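Local coordinates for leucine-rich-repeat protein (Methanosarcina barkeri, PDB 4WNR) that binds GDP through a Ras-like Roc domain joined to a COR domain, and as a whole protein probably acts as a serine/threonine kinase, at residues A[34-39]-A[204-209]; A[41-46]-A[110-115]. All blocks are in the same frame, centred on the assembly; numbering follows the deposited sequence.

Contact 1: residues A[34-39]-A[204-209]; sequences GEKKPL and QIEWAK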
ATOM      1  N   GLY A  34       2.818 -22.823 -22.631  1.00119.04           N
ATOM      2  CA  GLY A  34       3.206 -21.438 -22.895  1.00117.54           C
ATOM      3  C   GLY A  34       4.588 -21.089 -22.373  1.00116.65           C
ATOM      4  O   GLY A  34       5.066 -21.683 -21.404  1.00114.68           O
ATOM      5  N   GLU A  35       5.229 -20.123 -23.027  1.00116.45           N
ATOM      6  CA  GLU A  35       6.537 -19.620 -22.602  1.00116.52           C
ATOM      7  C   GLU A  35       6.363 -18.731 -21.372  1.00115.55           C
ATOM      8  O   GLU A  35       5.493 -17.858 -21.351  1.00114.80           O
ATOM      9  CB  GLU A  35       7.208 -18.831 -23.735  1.00117.80           C
ATOM     10  CG  GLU A  35       8.620 -18.332 -23.435  1.00117.73           C
ATOM     11  CD  GLU A  35       9.648 -19.444 -23.301  1.00118.00           C
ATOM     12  OE1 GLU A  35       9.356 -20.600 -23.677  1.00117.71           O
ATOM     13  OE2 GLU A  35      10.765 -19.158 -22.819  1.00117.71           O
ATOM     14  N   LYS A  36       7.200 -18.950 -20.359  1.00113.28           N
ATOM     15  CA  LYS A  36       7.066 -18.262 -19.074  1.00112.08           C
ATOM     16  C   LYS A  36       8.201 -17.270 -18.808  1.00111.18           C
ATOM     17  O   LYS A  36       9.347 -17.668 -18.593  1.00109.53           O
ATOM     18  CB  LYS A  36       6.999 -19.281 -17.935  1.00112.06           C
ATOM     19  CG  LYS A  36       5.776 -20.184 -17.988  1.00112.12           C
ATOM     20  CD  LYS A  36       5.783 -21.217 -16.871  1.00112.05           C
ATOM     21  CE  LYS A  36       5.410 -20.605 -15.531  1.00111.96           C
ATOM     22  NZ  LYS A  36       5.393 -21.622 -14.444  1.00112.15           N
ATOM     23  N   LYS A  37       7.865 -15.981 -18.821  1.00110.34           N
ATOM     24  CA  LYS A  37       8.809 -14.916 -18.464  1.00109.57           C
ATOM     25  C   LYS A  37       8.787 -14.661 -16.952  1.00106.86           C
ATOM     26  O   LYS A  37       7.796 -14.965 -16.286  1.00105.05           O
ATOM     27  CB  LYS A  37       8.477 -13.619 -19.214  1.00110.97           C
ATOM     28  CG  LYS A  37       8.971 -13.572 -20.653  1.00112.32           C
ATOM     29  CD  LYS A  37       8.078 -14.363 -21.596  1.00113.74           C
ATOM     30  CE  LYS A  37       8.499 -14.165 -23.044  1.00114.61           C
ATOM     31  NZ  LYS A  37       7.571 -14.833 -23.999  1.00114.74           N
ATOM     32  N   PRO A  38       9.883 -14.097 -16.406  1.00104.17           N
ATOM     33  CA  PRO A  38       9.933 -13.780 -14.979  1.00102.37           C
ATOM     34  C   PRO A  38       9.124 -12.527 -14.631  1.00100.09           C
ATOM     35  O   PRO A  38       8.966 -11.636 -15.472  1.00 97.16           O
ATOM     36  CB  PRO A  38      11.424 -13.549 -14.726  1.00103.03           C
ATOM     37  CG  PRO A  38      11.952 -13.063 -16.029  1.00103.26           C
ATOM     38  CD  PRO A  38      11.138 -13.740 -17.094  1.00103.73           C
ATOM     39  N   LEU A  39       8.628 -12.472 -13.397  1.00 97.22           N
ATOM     40  CA  LEU A  39       7.785 -11.362 -12.944  1.00 94.48           C
ATOM     41  C   LEU A  39       8.614 -10.100 -12.705  1.00 91.63           C
ATOM     42  O   LEU A  39       8.389  -9.070 -13.344  1.00 91.09           O
ATOM     43  CB  LEU A  39       7.024 -11.754 -11.668  1.00 93.43           C
ATOM     44  CG  LEU A  39       6.123 -10.698 -11.013  1.00 92.02           C
ATOM     45  CD1 LEU A  39       5.175 -10.051 -12.015  1.00 92.54           C
ATOM     46  CD2 LEU A  39       5.339 -11.324  -9.871  1.00 90.87           C
ATOM     47  N   GLN A 204      12.154 -14.573  -8.215  1.00102.84           N
ATOM     48  CA  GLN A 204      12.501 -15.751  -9.012  1.00103.54           C
ATOM     49  C   GLN A 204      11.276 -16.425  -9.637  1.00102.47           C
ATOM     50  O   GLN A 204      11.415 -17.208 -10.578  1.00103.19           O
ATOM     51  CB  GLN A 204      13.260 -16.766  -8.150  1.00105.35           C
ATOM     52  CG  GLN A 204      14.557 -16.236  -7.554  1.00107.42           C
ATOM     53  CD  GLN A 204      15.590 -15.883  -8.612  1.00109.56           C
ATOM     54  OE1 GLN A 204      15.910 -16.701  -9.477  1.00109.34           O
ATOM     55  NE2 GLN A 204      16.118 -14.663  -8.549  1.00110.86           N
ATOM     56  N   ILE A 205      10.088 -16.129  -9.111  1.00100.02           N
ATOM     57  CA  ILE A 205       8.842 -16.698  -9.635  1.00 98.57           C
ATOM     58  C   ILE A 205       8.559 -16.162 -11.041  1.00 97.19           C
ATOM     59  O   ILE A 205       8.807 -14.989 -11.332  1.00 95.29           O
ATOM     60  CB  ILE A 205       7.644 -16.418  -8.697  1.00 98.89           C
ATOM     61  CG1 ILE A 205       7.839 -17.159  -7.367  1.00 99.27           C
ATOM     62  CG2 ILE A 205       6.327 -16.846  -9.344  1.00 98.67           C
ATOM     63  CD1 ILE A 205       6.804 -16.843  -6.305  1.00 99.42           C
ATOM     64  N   GLU A 206       8.035 -17.036 -11.900  1.00 96.88           N
ATOM     65  CA  GLU A 206       7.787 -16.708 -13.307  1.00 96.23           C
ATOM     66  C   GLU A 206       6.335 -16.976 -13.708  1.00 92.75           C
ATOM     67  O   GLU A 206       5.686 -17.881 -13.182  1.00 89.63           O
ATOM     68  CB  GLU A 206       8.755 -17.471 -14.222  1.00 98.82           C
ATOM     69  CG  GLU A 206       8.862 -18.965 -13.944  1.00101.31           C
ATOM     70  CD  GLU A 206       9.824 -19.676 -14.880  1.00103.85           C
ATOM     71  OE1 GLU A 206      10.745 -19.021 -15.416  1.00103.05           O
ATOM     72  OE2 GLU A 206       9.665 -20.901 -15.075  1.00107.48           O
ATOM     73  N   TRP A 207       5.850 -16.172 -14.653  1.00 91.07           N
ATOM     74  CA  TRP A 207       4.443 -16.153 -15.057  1.00 91.46           C
ATOM     75  C   TRP A 207       4.255 -16.557 -16.513  1.00 92.06           C
ATOM     76  O   TRP A 207       5.180 -16.458 -17.316  1.00 92.83           O
ATOM     77  CB  TRP A 207       3.894 -14.734 -14.903  1.00 90.81           C
ATOM     78  CG  TRP A 207       3.446 -14.357 -13.531  1.00 89.71           C
ATOM     79  CD1 TRP A 207       3.699 -15.015 -12.361  1.00 89.08           C
ATOM     80  CD2 TRP A 207       2.689 -13.196 -13.184  1.00 88.71           C
ATOM     81  NE1 TRP A 207       3.127 -14.343 -11.310  1.00 88.88           N
ATOM     82  CE2 TRP A 207       2.503 -13.220 -11.787  1.00 88.50           C
ATOM     83  CE3 TRP A 207       2.143 -12.137 -13.920  1.00 88.19           C
ATOM     84  CZ2 TRP A 207       1.794 -12.231 -11.112  1.00 87.94           C
ATOM     85  CZ3 TRP A 207       1.437 -11.152 -13.247  1.00 88.71           C
ATOM     86  CH2 TRP A 207       1.269 -11.207 -11.855  1.00 88.22           C
ATOM     87  N   ALA A 208       3.039 -16.981 -16.848  1.00 92.49           N
ATOM     88  CA  ALA A 208       2.643 -17.189 -18.240  1.00 92.73           C
ATOM     89  C   ALA A 208       2.351 -15.843 -18.898  1.00 93.87           C
ATOM     90  O   ALA A 208       2.166 -14.836 -18.214  1.00 95.67           O
ATOM     91  CB  ALA A 208       1.421 -18.087 -18.316  1.00 92.50           C
ATOM     92  N   LYS A 209       2.306 -15.834 -20.227  1.00 95.49           N
ATOM     93  CA  LYS A 209       2.063 -14.601 -20.989  1.00 96.12           C
ATOM     94  C   LYS A 209       0.683 -14.002 -20.709  1.00 94.24           C
ATOM     95  O   LYS A 209       0.530 -12.781 -20.667  1.00 93.48           O
ATOM     96  CB  LYS A 209       2.212 -14.856 -22.492  1.00 98.16           C
ATOM     97  CG  LYS A 209       3.634 -15.166 -22.930  1.00100.43           C
ATOM     98  CD  LYS A 209       3.689 -15.658 -24.370  1.00102.25           C
ATOM     99  CE  LYS A 209       3.227 -17.103 -24.491  1.00102.74           C
ATOM    100  NZ  LYS A 209       3.351 -17.615 -25.883  1.00103.28           N
TER
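Leu39 lays its CD1 methyl over one face of the Trp207 indole, 3.9 Å from the centroid of the six-membered ring and only 2° off the ring normal, a clean CH-pi contact. The other methyl, CD2, lies off the rim beside CE2, 3.9 Å from Trp207 CZ2. Leucine CG stands anti to its backbone N (chi1 178°), and chi2 then sets CD1 over the six-membered ring, while CD2 stays at the rim. Two backbone bonds tie the strands beside this pair: Trp207 N donates to Lys37 O at 2.8 Å, and Leu39 N reaches Ile205 O in a longer bond of 3.3 Å. The two short strands run antiparallel but splayed, and pairing between them is weak.

Polar chains line the other parts of the seam. Lys36 bends at chi3 (76°), which brings CE to 3.6 Å from Glu206 O, and its chain crosses that of Glu206 at about a right angle. Their charged ends stay apart, Lys36 NZ lying 4.4 Å from Glu206 OE2, so any attraction is probably modest. Farther along, the aliphatic part of Lys209 packs on the backbone of Glu35, with CG 3.6 Å from Glu35 O.

Trp207 also meets Trp211 and Phe252 edge-to-face. Helix 209-220, which starts straight after Ala208, and helix 243-256 receive Leu39 and Trp207 through Phe212, Leu249 and Leu256, so this antiparallel pair joins the Roc sheet to the helices of the COR region.

Contact 2: residues A[41-46]-A[110-115]; sequences EVKVLL and FLSKRS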
ATOM      1  N   GLU A  41       8.783  -7.885 -10.220  1.00 81.37           N
ATOM      2  CA  GLU A  41       8.086  -6.710  -9.690  1.00 79.19           C
ATOM      3  C   GLU A  41       7.888  -6.825  -8.185  1.00 78.53           C
ATOM      4  O   GLU A  41       7.582  -7.902  -7.673  1.00 78.22           O
ATOM      5  CB  GLU A  41       6.728  -6.506 -10.367  1.00 78.37           C
ATOM      6  CG  GLU A  41       6.719  -5.419 -11.432  1.00 78.96           C
ATOM      7  CD  GLU A  41       5.329  -4.887 -11.737  1.00 79.46           C
ATOM      8  OE1 GLU A  41       4.402  -5.108 -10.932  1.00 80.51           O
ATOM      9  OE2 GLU A  41       5.163  -4.230 -12.786  1.00 81.14           O
ATOM     10  N   VAL A  42       8.067  -5.703  -7.489  1.00 77.01           N
ATOM     11  CA  VAL A  42       7.891  -5.639  -6.038  1.00 75.27           C
ATOM     12  C   VAL A  42       7.228  -4.322  -5.661  1.00 73.64           C
ATOM     13  O   VAL A  42       7.531  -3.278  -6.242  1.00 74.06           O
ATOM     14  CB  VAL A  42       9.236  -5.715  -5.282  1.00 76.01           C
ATOM     15  CG1 VAL A  42       9.004  -5.996  -3.804  1.00 76.04           C
ATOM     16  CG2 VAL A  42      10.146  -6.776  -5.877  1.00 77.66           C
ATOM     17  N   LYS A  43       6.327  -4.378  -4.685  1.00 72.05           N
ATOM     18  CA  LYS A  43       5.760  -3.172  -4.090  1.00 70.94           C
ATOM     19  C   LYS A  43       6.622  -2.760  -2.901  1.00 68.24           C
ATOM     20  O   LYS A  43       6.879  -3.567  -2.008  1.00 67.01           O
ATOM     21  CB  LYS A  43       4.315  -3.406  -3.641  1.00 72.03           C
ATOM     22  CG  LYS A  43       3.617  -2.141  -3.161  1.00 72.58           C
ATOM     23  CD  LYS A  43       2.110  -2.315  -3.045  1.00 72.83           C
ATOM     24  CE  LYS A  43       1.733  -3.184  -1.860  1.00 72.99           C
ATOM     25  NZ  LYS A  43       0.261  -3.371  -1.755  1.00 73.17           N
ATOM     26  N   VAL A  44       7.078  -1.510  -2.907  1.00 67.01           N
ATOM     27  CA  VAL A  44       7.874  -0.965  -1.807  1.00 66.99           C
ATOM     28  C   VAL A  44       7.019   0.026  -1.023  1.00 66.38           C
ATOM     29  O   VAL A  44       6.494   0.988  -1.587  1.00 66.63           O
ATOM     30  CB  VAL A  44       9.163  -0.284  -2.312  1.00 66.64           C
ATOM     31  CG1 VAL A  44       9.939   0.333  -1.156  1.00 66.02           C
ATOM     32  CG2 VAL A  44      10.038  -1.288  -3.042  1.00 66.45           C
ATOM     33  N   LEU A  45       6.894  -0.212   0.279  1.00 65.27           N
ATOM     34  CA  LEU A  45       6.010   0.574   1.137  1.00 64.65           C
ATOM     35  C   LEU A  45       6.799   1.480   2.078  1.00 63.63           C
ATOM     36  O   LEU A  45       7.454   1.001   3.006  1.00 62.07           O
ATOM     37  CB  LEU A  45       5.110  -0.361   1.948  1.00 65.82           C
ATOM     38  CG  LEU A  45       4.095  -1.157   1.118  1.00 66.86           C
ATOM     39  CD1 LEU A  45       3.694  -2.442   1.821  1.00 67.22           C
ATOM     40  CD2 LEU A  45       2.868  -0.313   0.805  1.00 67.27           C
ATOM     41  N   LEU A  46       6.735   2.787   1.826  1.00 63.49           N
ATOM     42  CA  LEU A  46       7.329   3.785   2.716  1.00 63.25           C
ATOM     43  C   LEU A  46       6.406   3.958   3.919  1.00 62.67           C
ATOM     44  O   LEU A  46       5.291   4.452   3.781  1.00 63.42           O
ATOM     45  CB  LEU A  46       7.513   5.130   1.997  1.00 64.33           C
ATOM     46  CG  LEU A  46       8.667   5.315   1.000  1.00 64.15           C
ATOM     47  CD1 LEU A  46      10.017   5.238   1.698  1.00 63.97           C
ATOM     48  CD2 LEU A  46       8.592   4.315  -0.142  1.00 64.59           C
ATOM     49  N   PHE A 110      -3.490  -0.927   2.395  1.00 67.30           N
ATOM     50  CA  PHE A 110      -2.545  -1.169   1.305  1.00 66.95           C
ATOM     51  C   PHE A 110      -1.263  -1.886   1.736  1.00 66.60           C
ATOM     52  O   PHE A 110      -0.388  -2.134   0.907  1.00 66.67           O
ATOM     53  CB  PHE A 110      -2.211   0.161   0.631  1.00 67.15           C
ATOM     54  CG  PHE A 110      -3.412   1.039   0.415  1.00 67.87           C
ATOM     55  CD1 PHE A 110      -4.307   0.777  -0.614  1.00 67.62           C
ATOM     56  CD2 PHE A 110      -3.660   2.119   1.253  1.00 68.44           C
ATOM     57  CE1 PHE A 110      -5.416   1.580  -0.811  1.00 67.98           C
ATOM     58  CE2 PHE A 110      -4.769   2.927   1.061  1.00 68.57           C
ATOM     59  CZ  PHE A 110      -5.649   2.657   0.028  1.00 68.40           C
ATOM     60  N   LEU A 111      -1.149  -2.211   3.023  1.00 67.47           N
ATOM     61  CA  LEU A 111      -0.031  -3.016   3.514  1.00 67.90           C
ATOM     62  C   LEU A 111      -0.279  -4.473   3.152  1.00 69.19           C
ATOM     63  O   LEU A 111      -1.352  -5.009   3.429  1.00 69.87           O
ATOM     64  CB  LEU A 111       0.125  -2.877   5.031  1.00 67.80           C
ATOM     65  CG  LEU A 111       0.237  -1.463   5.607  1.00 67.35           C
ATOM     66  CD1 LEU A 111       0.544  -1.537   7.095  1.00 67.04           C
ATOM     67  CD2 LEU A 111       1.291  -0.634   4.885  1.00 67.56           C
ATOM     68  N   SER A 112       0.714  -5.112   2.537  1.00 70.36           N
ATOM     69  CA  SER A 112       0.547  -6.466   2.012  1.00 70.84           C
ATOM     70  C   SER A 112       1.801  -7.322   2.162  1.00 70.80           C
ATOM     71  O   SER A 112       2.896  -6.810   2.398  1.00 69.90           O
ATOM     72  CB  SER A 112       0.149  -6.398   0.538  1.00 71.22           C
ATOM     73  OG  SER A 112       1.091  -5.639  -0.199  1.00 69.67           O
ATOM     74  N   LYS A 113       1.615  -8.632   2.020  1.00 71.89           N
ATOM     75  CA  LYS A 113       2.712  -9.597   2.070  1.00 72.42           C
ATOM     76  C   LYS A 113       3.443  -9.646   0.732  1.00 72.75           C
ATOM     77  O   LYS A 113       3.018  -9.015  -0.241  1.00 71.34           O
ATOM     78  CB  LYS A 113       2.188 -10.990   2.431  1.00 72.77           C
ATOM     79  CG  LYS A 113       1.566 -11.085   3.814  1.00 74.28           C
ATOM     80  CD  LYS A 113       1.290 -12.532   4.201  1.00 76.44           C
ATOM     81  CE  LYS A 113       0.809 -12.657   5.640  1.00 77.54           C
ATOM     82  NZ  LYS A 113      -0.562 -12.109   5.842  1.00 78.11           N
ATOM     83  N   ARG A 114       4.545 -10.393   0.698  1.00 72.75           N
ATOM     84  CA  ARG A 114       5.382 -10.527  -0.501  1.00 72.34           C
ATOM     85  C   ARG A 114       5.736  -9.155  -1.077  1.00 71.22           C
ATOM     86  O   ARG A 114       5.579  -8.904  -2.273  1.00 69.74           O
ATOM     87  CB  ARG A 114       4.691 -11.401  -1.549  1.00 74.26           C
ATOM     88  CG  ARG A 114       4.420 -12.819  -1.074  1.00 75.57           C
ATOM     89  CD  ARG A 114       3.843 -13.682  -2.183  1.00 77.42           C
ATOM     90  NE  ARG A 114       2.472 -13.303  -2.521  1.00 79.77           N
ATOM     91  CZ  ARG A 114       1.715 -13.919  -3.430  1.00 80.76           C
ATOM     92  NH1 ARG A 114       2.186 -14.958  -4.114  1.00 80.80           N
ATOM     93  NH2 ARG A 114       0.478 -13.494  -3.655  1.00 81.30           N
ATOM     94  N   SER A 115       6.207  -8.277  -0.197  1.00 71.13           N
ATOM     95  CA  SER A 115       6.547  -6.900  -0.547  1.00 71.36           C
ATOM     96  C   SER A 115       7.868  -6.529   0.126  1.00 70.36           C
ATOM     97  O   SER A 115       8.550  -7.396   0.669  1.00 69.86           O
ATOM     98  CB  SER A 115       5.429  -5.959  -0.087  1.00 71.80           C
ATOM     99  OG  SER A 115       4.173  -6.363  -0.607  1.00 73.04           O
TER
HETATM  100  O   HOH W   1       5.086  -6.759  -4.180  1.00 70.69           O
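Lys43 sends CG anti to its backbone N (chi1 -173°), continues extended through chi2 and bends at chi3 (73°), and the ammonium arrives between the loop carbonyl of Phe110 and the hydroxyl of Ser112. NZ donates to Phe110 O at 3.0 Å, tilted out of the carbonyl plane, and makes a weaker bond of 2.9 Å to Ser112 OG. Ser112 OG sits between its own backbone N and carbonyl carbon (chi1 55°), which turns it to the lysine. It in turn donates to Ser115 OG at 3.2 Å, and Ser115 OG donates to Lys113 O from above the carbonyl plane. This chain of bonds ties the turn together behind the ammonium, whose charge would probably polarise the first hydroxyl. The ring of Trp95 adds a cation-pi contact to the same lysine.

Two residues on, Leu45 gives the apolar contact: CD1 comes within 4.3 Å of Leu111 CD2, while CD2 rests 3.7 Å from the carbonyl Phe110 O. Closer to the start of the strand a water bridges the backbones, accepting from Lys43 N at 2.7 Å and donating to Arg114 O.

The loop 110-115 leads directly into strand 116-121, which pairs in parallel with strand 36-47: Lys43 and Leu45 both bond to the backbone of Leu116. Strand 36-47 is flanked in parallel by 88-96 and 116-121 and runs into the P-loop, the central arrangement of a Ras-like P-loop G domain; Leu45 lies about 9 Å, side chain to side chain, from the GDP-binding Lys54.

Overall arrangement
Both contacts use strand 36-47, at successive places along its length, and their centres lie 20 Å apart. Contact 1 is mostly a surface contact near the N-terminal end of the strand, where a short antiparallel neighbour joins the sheet; a leucine and a tryptophan are its buried part, with long charged chains around them. Contact 2 is buried throughout and near the middle of the chain. There the strand faces a loop, and a lysine ammonium is met by a carbonyl and a hydroxyl beside leucine packing. In sequence, contact 2 is nested within the loop closed by contact 1; strand 36-47 thus runs from the COR-facing side of the sheet toward the nucleotide site.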